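Local coordinates for protein alpha,alpha-trehalose-phosphate synthase (UDP-forming) (Burkholderia vietnamiensis, PDB 5TVG) that belongs to glycosyltransferase family 20, adopts the two-domain GT-B fold and binds uridine-5'-diphosphate, at residues 89-94 and 309-314; 97-102 and 275-280. One frame throughout, in Å; residues are numbered along the deposited sequence.

Interaction 1 of 2, residues 89-94 and 309-314; sequences FSNATL and PTRSDV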
loop_
_atom_site.group_PDB
_atom_site.type_symbol
_atom_site.label_atom_id
_atom_site.label_comp_id
_atom_site.label_asym_id
_atom_site.label_seq_id
_atom_site.Cartn_x
_atom_site.Cartn_y
_atom_site.Cartn_z
ATOM N N PHE A 89 -3.069 -8.460 23.231
ATOM C CA PHE A 89 -1.767 -8.861 23.731
ATOM C C PHE A 89 -1.361 -10.241 23.217
ATOM O O PHE A 89 -0.232 -10.421 22.745
ATOM C CB PHE A 89 -1.748 -8.815 25.251
ATOM C CG PHE A 89 -0.366 -8.982 25.817
ATOM C CD1 PHE A 89 0.568 -7.941 25.703
ATOM C CD2 PHE A 89 0.020 -10.181 26.430
ATOM C CE1 PHE A 89 1.880 -8.098 26.216
ATOM C CE2 PHE A 89 1.314 -10.337 26.952
ATOM C CZ PHE A 89 2.249 -9.294 26.836
ATOM N N SER A 90 -2.264 -11.228 23.272
ATOM C CA SER A 90 -1.877 -12.572 22.838
ATOM C C SER A 90 -1.455 -12.588 21.378
ATOM O O SER A 90 -0.362 -13.068 21.038
ATOM C CB SER A 90 -2.993 -13.599 23.061
ATOM O OG SER A 90 -3.221 -13.842 24.439
ATOM N N ASN A 91 -2.323 -12.096 20.492
ATOM C CA ASN A 91 -2.102 -12.274 19.069
ATOM C C ASN A 91 -1.405 -11.100 18.391
ATOM O O ASN A 91 -0.916 -11.261 17.273
ATOM C CB ASN A 91 -3.425 -12.618 18.396
ATOM C CG ASN A 91 -3.825 -14.042 18.720
ATOM O OD1 ASN A 91 -2.963 -14.843 19.081
ATOM N ND2 ASN A 91 -5.100 -14.364 18.612
ATOM N N ALA A 92 -1.303 -9.941 19.029
ATOM C CA ALA A 92 -0.539 -8.867 18.413
ATOM C C ALA A 92 0.793 -8.604 19.109
ATOM O O ALA A 92 1.618 -7.874 18.554
ATOM C CB ALA A 92 -1.348 -7.557 18.353
ATOM N N THR A 93 1.039 -9.171 20.295
ATOM C CA THR A 93 2.336 -8.989 20.946
ATOM C C THR A 93 3.112 -10.296 21.053
ATOM O O THR A 93 4.196 -10.407 20.464
ATOM C CB THR A 93 2.167 -8.365 22.351
ATOM O OG1 THR A 93 1.347 -7.206 22.269
ATOM C CG2 THR A 93 3.493 -7.922 22.878
ATOM N N LEU A 94 2.577 -11.282 21.794
ATOM C CA LEU A 94 3.282 -12.537 22.078
ATOM C C LEU A 94 3.510 -13.358 20.815
ATOM O O LEU A 94 4.617 -13.869 20.580
ATOM C CB LEU A 94 2.478 -13.357 23.111
ATOM C CG LEU A 94 2.321 -12.758 24.518
ATOM C CD1 LEU A 94 1.505 -13.648 25.532
ATOM C CD2 LEU A 94 3.649 -12.341 25.124
ATOM N N PRO A 309 -8.385 -19.252 6.378
ATOM C CA PRO A 309 -8.090 -17.999 7.076
ATOM C C PRO A 309 -8.097 -18.185 8.581
ATOM O O PRO A 309 -8.732 -19.086 9.122
ATOM C CB PRO A 309 -9.222 -17.062 6.630
ATOM C CG PRO A 309 -9.680 -17.635 5.332
ATOM C CD PRO A 309 -9.558 -19.117 5.497
ATOM N N THR A 310 -7.375 -17.291 9.253
ATOM C CA THR A 310 -7.099 -17.386 10.674
ATOM C C THR A 310 -6.953 -15.972 11.200
ATOM O O THR A 310 -6.360 -15.131 10.530
ATOM C CB THR A 310 -5.788 -18.186 10.875
ATOM O OG1 THR A 310 -5.450 -18.268 12.256
ATOM C CG2 THR A 310 -4.650 -17.490 10.117
ATOM N N ARG A 311 -7.500 -15.702 12.379
ATOM C CA ARG A 311 -7.308 -14.413 13.054
ATOM C C ARG A 311 -7.511 -13.223 12.108
ATOM O O ARG A 311 -6.695 -12.295 12.051
ATOM C CB ARG A 311 -5.917 -14.373 13.703
ATOM C CG ARG A 311 -5.685 -15.576 14.624
ATOM C CD ARG A 311 -4.214 -15.813 15.012
ATOM N NE ARG A 311 -4.065 -17.119 15.668
ATOM C CZ ARG A 311 -2.964 -17.546 16.294
ATOM N NH1 ARG A 311 -1.891 -16.770 16.388
ATOM N NH2 ARG A 311 -2.929 -18.760 16.835
ATOM N N SER A 312 -8.611 -13.264 11.344
ATOM C CA SER A 312 -8.888 -12.249 10.322
ATOM C C SER A 312 -9.052 -10.845 10.885
ATOM O O SER A 312 -8.926 -9.875 10.131
ATOM C CB SER A 312 -10.176 -12.576 9.555
ATOM O OG SER A 312 -10.078 -13.840 8.941
ATOM N N ASP A 313 -9.368 -10.707 12.169
ATOM C CA ASP A 313 -9.589 -9.389 12.756
ATOM C C ASP A 313 -8.312 -8.764 13.299
ATOM O O ASP A 313 -8.377 -7.699 13.922
ATOM C CB ASP A 313 -10.672 -9.490 13.833
ATOM C CG ASP A 313 -10.316 -10.493 14.938
ATOM O OD1 ASP A 313 -9.355 -11.301 14.787
ATOM O OD2 ASP A 313 -11.066 -10.520 15.927
ATOM N N VAL A 314 -7.162 -9.398 13.060
ATOM C CA VAL A 314 -5.844 -8.844 13.351
ATOM C C VAL A 314 -5.252 -8.317 12.038
ATOM O O VAL A 314 -5.230 -9.031 11.026
ATOM C CB VAL A 314 -4.943 -9.911 13.995
ATOM C CG1 VAL A 314 -3.584 -9.344 14.301
ATOM C CG2 VAL A 314 -5.631 -10.512 15.286
#

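Interaction 2 of 2, residues 97-102 and 275-280; sequences VFHYRS and DYSKGL. With UDP (uridine-5'-diphosphate), chain I.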
loop_
_atom_site.group_PDB
_atom_site.type_symbol
_atom_site.label_atom_id
_atom_site.label_comp_id
_atom_site.label_asym_id
_atom_site.label_seq_id
_atom_site.Cartn_x
_atom_site.Cartn_y
_atom_site.Cartn_z
ATOM N N VAL A 97 6.286 -11.927 18.461
ATOM C CA VAL A 97 7.614 -11.931 19.073
ATOM C C VAL A 97 8.121 -13.356 19.256
ATOM O O VAL A 97 9.269 -13.660 18.922
ATOM C CB VAL A 97 7.623 -11.172 20.407
ATOM C CG1 VAL A 97 8.996 -11.344 21.072
ATOM C CG2 VAL A 97 7.274 -9.704 20.192
ATOM N N PHE A 98 7.273 -14.246 19.785
ATOM C CA PHE A 98 7.682 -15.631 20.004
ATOM C C PHE A 98 8.017 -16.320 18.693
ATOM O O PHE A 98 8.706 -17.342 18.699
ATOM C CB PHE A 98 6.585 -16.420 20.751
ATOM C CG PHE A 98 6.538 -16.149 22.248
ATOM C CD1 PHE A 98 6.852 -14.898 22.760
ATOM C CD2 PHE A 98 6.175 -17.160 23.143
ATOM C CE1 PHE A 98 6.800 -14.657 24.131
ATOM C CE2 PHE A 98 6.131 -16.924 24.516
ATOM C CZ PHE A 98 6.447 -15.677 25.013
ATOM N N HIS A 99 7.592 -15.754 17.564
ATOM C CA HIS A 99 7.958 -16.279 16.261
ATOM C C HIS A 99 9.069 -15.467 15.590
ATOM O O HIS A 99 9.288 -15.612 14.384
ATOM C CB HIS A 99 6.715 -16.356 15.364
ATOM C CG HIS A 99 5.777 -17.472 15.717
ATOM N ND1 HIS A 99 4.835 -17.377 16.722
ATOM C CD2 HIS A 99 5.654 -18.721 15.206
ATOM C CE1 HIS A 99 4.167 -18.516 16.809
ATOM N NE2 HIS A 99 4.634 -19.343 15.890
ATOM N N TYR A 100 9.814 -14.668 16.366
ATOM C CA TYR A 100 10.970 -13.895 15.881
ATOM C C TYR A 100 10.557 -12.908 14.800
ATOM O O TYR A 100 11.269 -12.702 13.818
ATOM C CB TYR A 100 12.116 -14.786 15.369
ATOM C CG TYR A 100 12.782 -15.606 16.467
ATOM C CD1 TYR A 100 12.187 -16.762 16.959
ATOM C CD2 TYR A 100 13.972 -15.192 17.048
ATOM C CE1 TYR A 100 12.795 -17.511 17.964
ATOM C CE2 TYR A 100 14.568 -15.930 18.061
ATOM C CZ TYR A 100 13.984 -17.079 18.512
ATOM O OH TYR A 100 14.614 -17.820 19.514
ATOM N N ARG A 101 9.414 -12.260 14.995
ATOM C CA ARG A 101 8.950 -11.214 14.090
ATOM C C ARG A 101 8.762 -9.939 14.907
ATOM O O ARG A 101 7.643 -9.451 15.086
ATOM C CB ARG A 101 7.636 -11.642 13.386
ATOM C CG ARG A 101 7.808 -12.824 12.440
ATOM C CD ARG A 101 8.744 -12.483 11.245
ATOM N NE ARG A 101 8.236 -11.348 10.463
ATOM C CZ ARG A 101 7.435 -11.488 9.404
ATOM N NH1 ARG A 101 7.020 -10.430 8.710
ATOM N NH2 ARG A 101 7.044 -12.710 9.044
ATOM N N SER A 102 9.871 -9.398 15.410
ATOM C CA SER A 102 9.818 -8.142 16.146
ATOM C C SER A 102 9.273 -7.025 15.273
ATOM O O SER A 102 8.785 -6.021 15.804
ATOM C CB SER A 102 11.219 -7.761 16.655
ATOM O OG SER A 102 12.114 -7.425 15.574
ATOM N N ASP A 275 -1.129 -17.977 8.246
ATOM C CA ASP A 275 -0.368 -17.249 9.254
ATOM C C ASP A 275 0.944 -16.775 8.642
ATOM O O ASP A 275 1.515 -17.456 7.781
ATOM C CB ASP A 275 -0.089 -18.168 10.486
ATOM C CG ASP A 275 0.264 -17.390 11.745
ATOM O OD1 ASP A 275 1.302 -16.687 11.733
ATOM O OD2 ASP A 275 -0.501 -17.479 12.759
ATOM N N TYR A 276 1.441 -15.613 9.080
ATOM C CA TYR A 276 2.761 -15.226 8.570
ATOM C C TYR A 276 3.892 -16.117 9.099
ATOM O O TYR A 276 5.030 -16.054 8.583
ATOM C CB TYR A 276 3.055 -13.758 8.878
ATOM C CG TYR A 276 2.757 -13.349 10.313
ATOM C CD1 TYR A 276 3.648 -13.660 11.351
ATOM C CD2 TYR A 276 1.626 -12.599 10.621
ATOM C CE1 TYR A 276 3.404 -13.254 12.647
ATOM C CE2 TYR A 276 1.368 -12.192 11.923
ATOM C CZ TYR A 276 2.255 -12.526 12.933
ATOM O OH TYR A 276 2.011 -12.112 14.226
ATOM N N SER A 277 3.625 -16.929 10.121
ATOM C CA SER A 277 4.664 -17.848 10.573
ATOM C C SER A 277 4.913 -18.968 9.563
ATOM O O SER A 277 5.952 -19.630 9.628
ATOM C CB SER A 277 4.256 -18.446 11.916
ATOM O OG SER A 277 3.131 -19.286 11.722
ATOM N N LYS A 278 3.984 -19.198 8.633
ATOM C CA LYS A 278 4.015 -20.396 7.802
ATOM C C LYS A 278 4.827 -20.205 6.517
ATOM O O LYS A 278 5.069 -21.180 5.794
ATOM C CB LYS A 278 2.573 -20.846 7.502
ATOM C CG LYS A 278 1.729 -21.178 8.793
ATOM C CD LYS A 278 2.243 -22.453 9.571
ATOM C CE LYS A 278 1.509 -22.694 10.877
ATOM N NZ LYS A 278 1.865 -24.000 11.643
ATOM N N GLY A 279 5.334 -19.004 6.263
ATOM C CA GLY A 279 6.185 -18.796 5.094
ATOM C C GLY A 279 5.522 -19.049 3.751
ATOM O O GLY A 279 6.192 -19.483 2.814
ATOM N N LEU A 280 4.241 -18.714 3.607
ATOM C CA LEU A 280 3.539 -19.083 2.378
ATOM C C LEU A 280 4.052 -18.299 1.152
ATOM O O LEU A 280 4.089 -18.839 0.042
ATOM C CB LEU A 280 2.031 -18.899 2.583
ATOM C CG LEU A 280 1.487 -19.735 3.780
ATOM C CD1 LEU A 280 -0.049 -19.562 3.996
ATOM C CD2 LEU A 280 1.827 -21.200 3.652
HETATM N N1 UDP I . -5.723 -28.812 10.255
HETATM C C2 UDP I . -6.949 -29.330 9.878
HETATM N N3 UDP I . -7.570 -28.675 8.846
HETATM C C4 UDP I . -7.105 -27.568 8.164
HETATM C C5 UDP I . -5.823 -27.078 8.615
HETATM C C6 UDP I . -5.195 -27.699 9.635
HETATM O O2 UDP I . -7.442 -30.316 10.402
HETATM O O4 UDP I . -7.801 -27.075 7.252
HETATM C "C1'" UDP I . -5.023 -29.484 11.373
HETATM C "C2'" UDP I . -3.789 -30.311 11.005
HETATM O "O2'" UDP I . -4.213 -31.633 10.733
HETATM C "C3'" UDP I . -3.013 -30.285 12.318
HETATM C "C4'" UDP I . -3.309 -28.888 12.847
HETATM O "O4'" UDP I . -4.583 -28.506 12.287
HETATM O "O3'" UDP I . -3.357 -31.309 13.245
HETATM C "C5'" UDP I . -2.292 -27.882 12.388
HETATM O "O5'" UDP I . -1.362 -27.837 13.468
HETATM P PA UDP I . 0.150 -27.511 13.227
HETATM O O1A UDP I . 0.861 -27.953 14.459
HETATM O O2A UDP I . 0.636 -28.070 11.900
HETATM O O3A UDP I . 0.201 -25.920 13.119
HETATM P PB UDP I . -0.748 -24.881 13.855
HETATM O O1B UDP I . -0.988 -25.502 15.234
HETATM O O2B UDP I . 0.165 -23.699 14.144
HETATM O O3B UDP I . -1.958 -24.561 13.049
HETATM O O HOH W 1 3.041 -21.062 13.813
HETATM O O HOH W 2 7.089 -15.112 10.338
#

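Interaction 1 of 2, residues 89-94 and 309-314
Asn-91 sets its carboxamide oxygen over one face of the Arg-311 guanidinium, the amide nearly parallel to it but offset toward CD, the main touch in a small, buried meeting of a helix with a loop. Along 89-94 the helix widens into a pi-type turn: Phe-89 O accepts from both Thr-93 N (3.0 Å) and Leu-94 N (3.1 Å). Asn-91, inside that turn, points toward 309-314, with CG anti to its carbonyl carbon (chi1 -74°), which carries the amide out to the arginine. Its side chain crosses that of Arg-311 at about a right angle, yet the amide and guanidinium planes are only 14° apart. Asn-91 OD1 lies 3.5 Å from Arg-311 NH1, at an angle too poor for a hydrogen bond; OD1 is instead bonded to Tyr-141 OH. Asn-91 ND2 lies over the arginine stem, 4.0 Å from Arg-311 CD. Lower on the same side chain, Asn-91 CB meets Val-314 CG2 at 4.4 Å. Arg-311 and Val-314 are brought to one side by a type I turn closed by Val-314 N to Arg-311 O (3.1 Å). The guanidinium also makes a cation-pi contact with Trp-95 and a long, weak ion pair with Asp-275; the Arg-311 side chain lies about 6 Å from the bound uridine-5'-diphosphate. The contact thus joins helix 79-98 to the loop between strand 301-306 and helix 315-335, whose N-cap is Val-314.

Interaction 2 of 2, residues 97-102 and 275-280
Two waters span this contact, one beside His-99 and Ser-277, the other between Arg-101 and Tyr-276. The first is hydrogen-bonded to His-99 NE2 (3.1 Å) and Ser-277 OG (2.7 Å). The second accepts from Arg-101 NH2 (2.7 Å), lying in the guanidinium plane at its edge, and donates to Tyr-276 O (2.9 Å). Direct touching is slight: His-99 CD2 rests on Ser-277 CB at 3.6 Å, the ring turned obliquely to it, while His-99 ND1 bonds to Trp-95 O. Arg-101 folds back at chi2 and chi3 (-64° and -59°), which carries NH2 near Tyr-276 O, close enough for the water to join them; the two side chains run past each other in opposite directions, and Arg-101 NE forms a salt bridge with Asp-103. Tyr-276 also meets the rings of Trp-95 and Tyr-317. An Asx turn shapes the partner loop, Ser-277 N donating to Asp-275 OD1 at 2.8 Å. Next in the chain, Lys-278 NZ reaches uridine-5'-diphosphate through O3A (2.9 Å) and O2B (3.0 Å), and forms a salt bridge with Asp-372. Tyr-100, at positive phi, is the C-prime residue of a Schellman motif ending helix 79-98. The contact therefore sets the exit from that helix against the loop linking strand 266-271 to helix 280-293, with helix 315-335 packed on Tyr-276.

Overall arrangement
Both interactions join the region of helix 79-98 to loops of the other half of the GT-B fold, and their centres are about 11 Å apart. Both segments of interaction 2 fall between those of interaction 1 in the sequence: 89-94, 97-102, 275-280, then 309-314. The two later segments follow strands 266-271 and 301-306, neighbours in the six-stranded parallel sheet, and so come side by side, with Thr-310 CG2 4.0 Å from Asp-275 N. Trp-95, on the helix between the two earlier segments, touches residues of both contacts. Together they place the last turns of helix 79-98 and its exit against the loops beside the uridine-5'-diphosphate, where the two domains meet.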